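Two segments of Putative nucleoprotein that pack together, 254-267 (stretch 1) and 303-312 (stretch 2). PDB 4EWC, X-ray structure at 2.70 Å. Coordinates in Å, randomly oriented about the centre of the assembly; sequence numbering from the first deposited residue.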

# COMPACT_ATOMS: atom_id res chain seq x y z
N SER A 254 -32.95 -25.28 14.45
CA SER A 254 -32.81 -24.95 13.04
C SER A 254 -32.37 -23.50 12.87
O SER A 254 -31.45 -23.20 12.10
CB SER A 254 -34.14 -25.18 12.33
OG SER A 254 -34.10 -24.72 11.00
N SER A 255 -33.04 -22.62 13.61
CA SER A 255 -32.82 -21.18 13.54
C SER A 255 -31.37 -20.79 13.81
O SER A 255 -30.78 -20.01 13.07
CB SER A 255 -33.76 -20.47 14.54
OG SER A 255 -33.21 -19.25 15.05
N ILE A 256 -30.81 -21.35 14.87
CA ILE A 256 -29.46 -21.00 15.26
C ILE A 256 -28.45 -21.67 14.32
O ILE A 256 -27.47 -21.03 13.91
CB ILE A 256 -29.22 -21.35 16.75
CG1 ILE A 256 -30.26 -20.59 17.59
CG2 ILE A 256 -27.82 -21.00 17.18
CD1 ILE A 256 -30.12 -20.79 19.07
N SER A 257 -28.71 -22.92 13.97
CA SER A 257 -27.92 -23.62 12.98
C SER A 257 -27.78 -22.72 11.75
O SER A 257 -26.67 -22.42 11.31
CB SER A 257 -28.58 -24.96 12.61
OG SER A 257 -27.69 -25.79 11.86
N ASN A 258 -28.90 -22.23 11.24
CA ASN A 258 -28.88 -21.32 10.11
C ASN A 258 -28.06 -20.03 10.33
O ASN A 258 -27.36 -19.58 9.43
CB ASN A 258 -30.30 -21.04 9.61
CG ASN A 258 -30.99 -22.30 9.09
OD1 ASN A 258 -30.32 -23.29 8.81
ND2 ASN A 258 -32.30 -22.26 8.95
N GLN A 259 -28.11 -19.47 11.53
CA GLN A 259 -27.27 -18.31 11.81
C GLN A 259 -25.78 -18.65 11.68
O GLN A 259 -25.02 -17.92 11.05
CB GLN A 259 -27.56 -17.75 13.21
CG GLN A 259 -28.91 -17.12 13.35
CD GLN A 259 -29.18 -16.63 14.77
OE1 GLN A 259 -29.04 -17.39 15.72
NE2 GLN A 259 -29.57 -15.37 14.91
N CYS A 260 -25.37 -19.77 12.28
CA CYS A 260 -24.01 -20.28 12.18
C CYS A 260 -23.59 -20.59 10.74
O CYS A 260 -22.48 -20.27 10.30
CB CYS A 260 -23.87 -21.55 13.04
SG CYS A 260 -24.08 -21.28 14.84
N MSE A 261 -24.49 -21.22 9.99
CA MSE A 261 -24.20 -21.53 8.60
C MSE A 261 -24.06 -20.23 7.77
O MSE A 261 -23.21 -20.14 6.91
CB MSE A 261 -25.24 -22.49 8.03
CG MSE A 261 -25.09 -23.91 8.58
SE MSE A 261 -23.42 -24.72 7.85
CE MSE A 261 -23.94 -24.79 6.00
N ALA A 262 -24.85 -19.22 8.09
CA ALA A 262 -24.67 -17.92 7.46
C ALA A 262 -23.29 -17.32 7.76
O ALA A 262 -22.66 -16.75 6.87
CB ALA A 262 -25.78 -16.95 7.88
N LEU A 263 -22.82 -17.46 8.99
CA LEU A 263 -21.55 -16.87 9.39
C LEU A 263 -20.39 -17.59 8.72
O LEU A 263 -19.42 -16.96 8.25
CB LEU A 263 -21.39 -16.89 10.91
CG LEU A 263 -22.36 -15.95 11.63
CD1 LEU A 263 -22.30 -16.14 13.15
CD2 LEU A 263 -22.02 -14.51 11.27
N ILE A 264 -20.50 -18.92 8.69
CA ILE A 264 -19.50 -19.78 8.07
C ILE A 264 -19.54 -19.72 6.53
O ILE A 264 -18.50 -19.65 5.86
CB ILE A 264 -19.65 -21.23 8.58
CG1 ILE A 264 -19.58 -21.24 10.11
CG2 ILE A 264 -18.59 -22.16 8.01
CD1 ILE A 264 -19.80 -22.61 10.75
N MSE A 265 -20.73 -19.74 5.95
CA MSE A 265 -20.82 -19.58 4.50
C MSE A 265 -20.30 -18.23 4.02
O MSE A 265 -19.65 -18.17 2.98
CB MSE A 265 -22.21 -19.96 3.93
CG MSE A 265 -22.59 -21.45 4.14
SE MSE A 265 -21.29 -22.79 3.46
CE MSE A 265 -19.79 -22.64 4.68
N LYS A 266 -20.52 -17.16 4.80
CA LYS A 266 -19.92 -15.87 4.49
C LYS A 266 -18.40 -15.96 4.32
O LYS A 266 -17.82 -15.36 3.42
CB LYS A 266 -20.27 -14.77 5.50
CG LYS A 266 -19.72 -13.39 5.13
CD LYS A 266 -20.13 -12.28 6.12
CE LYS A 266 -19.59 -10.89 5.71
NZ LYS A 266 -20.20 -10.40 4.45
N SER A 267 -17.75 -16.74 5.18
CA SER A 267 -16.31 -16.87 5.10
C SER A 267 -15.88 -17.70 3.89
O SER A 267 -15.03 -17.29 3.11
CB SER A 267 -15.77 -17.45 6.39
OG SER A 267 -15.91 -16.55 7.45
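Stretch 2, residues 303-312: KYLRHMRNCG

Stretch 1 is helical throughout, with phi/psi near -60/-43 and an i to i+4 ladder of backbone hydrogen bonds from Asn258 N to Lys266 N. Stretch 2 continues a helix that begins earlier in the chain, with Lys303 to Leu305 helical; a 3-10 segment follows, ending at Cys311. Between them Met308 departs from helical values at -137/57. The two segments advance in the same general direction: the closest CA pairs run from Asn258 with Tyr304 (4.7 Å) through Gln259 with His307 (5.7 Å) to Lys266 with Cys311 (6.7 Å). Together they bury 682 Å².

Aromatic packing centres on Tyr304, which fits as a knob among Asn258, Met261, Ala262 and Met265. Met261 CB lies 3.5 Å from the Tyr304 ring centroid and 11° off the ring normal, a CH-pi contact over one face. Asn258 OD1 instead meets the ring edge, 3.5 Å from Tyr304 CE1. At His307, Ser255 O lies over one face of the imidazole, 3.7 Å from His307 ND1.

Apolar contacts continue the interface. Ala262 points its CA-to-CB bond toward stretch 2, and Ala262 CB lies 3.7 Å from Tyr304 CB and 3.8 Å from Met308 CB. Selenomethionine Met308 also packs on Gln259, Gln259 CG to Met308 CG at 3.7 Å. Leu263 points its CA-to-CB bond sideways, yet its end reaches stretch 2: Leu263 CD2 is 3.5 Å from Met308 CE and 3.6 Å from Cys311 SG.

The polar evidence is sparse. One hydrogen bond crosses the interface, from Lys266 NZ to Cys311 O at 2.8 Å. The lysine reaches it with chi1 to chi3 all t and chi4 p, so an extended chain turns at its tip to deliver the ammonium group to the carbonyl.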

# COMPACT_ATOMS: atom_id res chain seq x y z
N LYS A 303 -31.59 -19.47 2.82
CA LYS A 303 -32.10 -20.10 4.04
C LYS A 303 -31.28 -19.67 5.26
O LYS A 303 -31.79 -19.66 6.38
CB LYS A 303 -32.11 -21.63 3.92
N TYR A 304 -30.03 -19.32 5.04
CA TYR A 304 -29.14 -18.93 6.12
C TYR A 304 -29.15 -17.42 6.34
O TYR A 304 -29.09 -16.95 7.49
CB TYR A 304 -27.71 -19.39 5.82
CG TYR A 304 -27.57 -20.87 5.58
CD1 TYR A 304 -28.25 -21.80 6.37
CD2 TYR A 304 -26.73 -21.35 4.57
CE1 TYR A 304 -28.11 -23.17 6.16
CE2 TYR A 304 -26.59 -22.72 4.35
CZ TYR A 304 -27.28 -23.63 5.15
OH TYR A 304 -27.14 -24.98 4.95
N LEU A 305 -29.22 -16.65 5.25
CA LEU A 305 -29.11 -15.20 5.31
C LEU A 305 -30.37 -14.59 5.91
O LEU A 305 -30.32 -13.52 6.54
CB LEU A 305 -28.86 -14.64 3.90
CG LEU A 305 -28.23 -13.26 3.69
CD1 LEU A 305 -26.84 -13.19 4.28
CD2 LEU A 305 -28.18 -12.89 2.20
N ARG A 306 -31.49 -15.28 5.73
CA ARG A 306 -32.79 -14.81 6.23
C ARG A 306 -32.69 -14.51 7.71
O ARG A 306 -33.31 -13.57 8.21
CB ARG A 306 -33.87 -15.89 5.99
N HIS A 307 -31.88 -15.32 8.39
CA HIS A 307 -31.65 -15.20 9.83
C HIS A 307 -30.55 -14.20 10.16
O HIS A 307 -30.48 -13.72 11.28
CB HIS A 307 -31.25 -16.57 10.38
CG HIS A 307 -32.30 -17.62 10.22
ND1 HIS A 307 -33.24 -17.92 11.19
CD2 HIS A 307 -32.57 -18.47 9.18
CE1 HIS A 307 -34.02 -18.88 10.78
NE2 HIS A 307 -33.65 -19.25 9.56
N MSE A 308 -29.68 -13.90 9.20
CA MSE A 308 -28.53 -13.06 9.47
C MSE A 308 -28.30 -12.05 8.35
O MSE A 308 -27.22 -11.99 7.74
CB MSE A 308 -27.29 -13.92 9.68
CG MSE A 308 -27.37 -14.78 10.91
SE MSE A 308 -27.13 -13.69 12.52
CE MSE A 308 -25.19 -13.55 12.46
N ARG A 309 -29.35 -11.28 8.10
CA ARG A 309 -29.39 -10.30 7.02
C ARG A 309 -28.08 -9.52 6.84
O ARG A 309 -27.58 -9.43 5.74
CB ARG A 309 -30.57 -9.34 7.20
CG ARG A 309 -31.90 -9.93 6.76
CD ARG A 309 -31.93 -10.11 5.26
NE ARG A 309 -32.63 -11.32 4.84
CZ ARG A 309 -32.54 -11.86 3.62
NH1 ARG A 309 -31.77 -11.28 2.69
NH2 ARG A 309 -33.21 -12.97 3.33
N ASN A 310 -27.52 -9.00 7.93
CA ASN A 310 -26.31 -8.18 7.84
C ASN A 310 -25.02 -8.91 7.43
O ASN A 310 -23.96 -8.28 7.36
CB ASN A 310 -26.07 -7.39 9.13
CG ASN A 310 -27.27 -6.52 9.56
OD1 ASN A 310 -28.06 -6.09 8.73
ND2 ASN A 310 -27.38 -6.27 10.85
N CYS A 311 -25.08 -10.22 7.20
CA CYS A 311 -23.93 -10.92 6.59
C CYS A 311 -23.91 -10.65 5.08
O CYS A 311 -22.93 -10.96 4.38
CB CYS A 311 -24.04 -12.43 6.82
SG CYS A 311 -23.79 -12.97 8.52
N GLY A 312 -25.00 -10.06 4.61
CA GLY A 312 -25.34 -10.02 3.21
C GLY A 312 -24.97 -8.80 2.39
O GLY A 312 -24.97 -8.89 1.16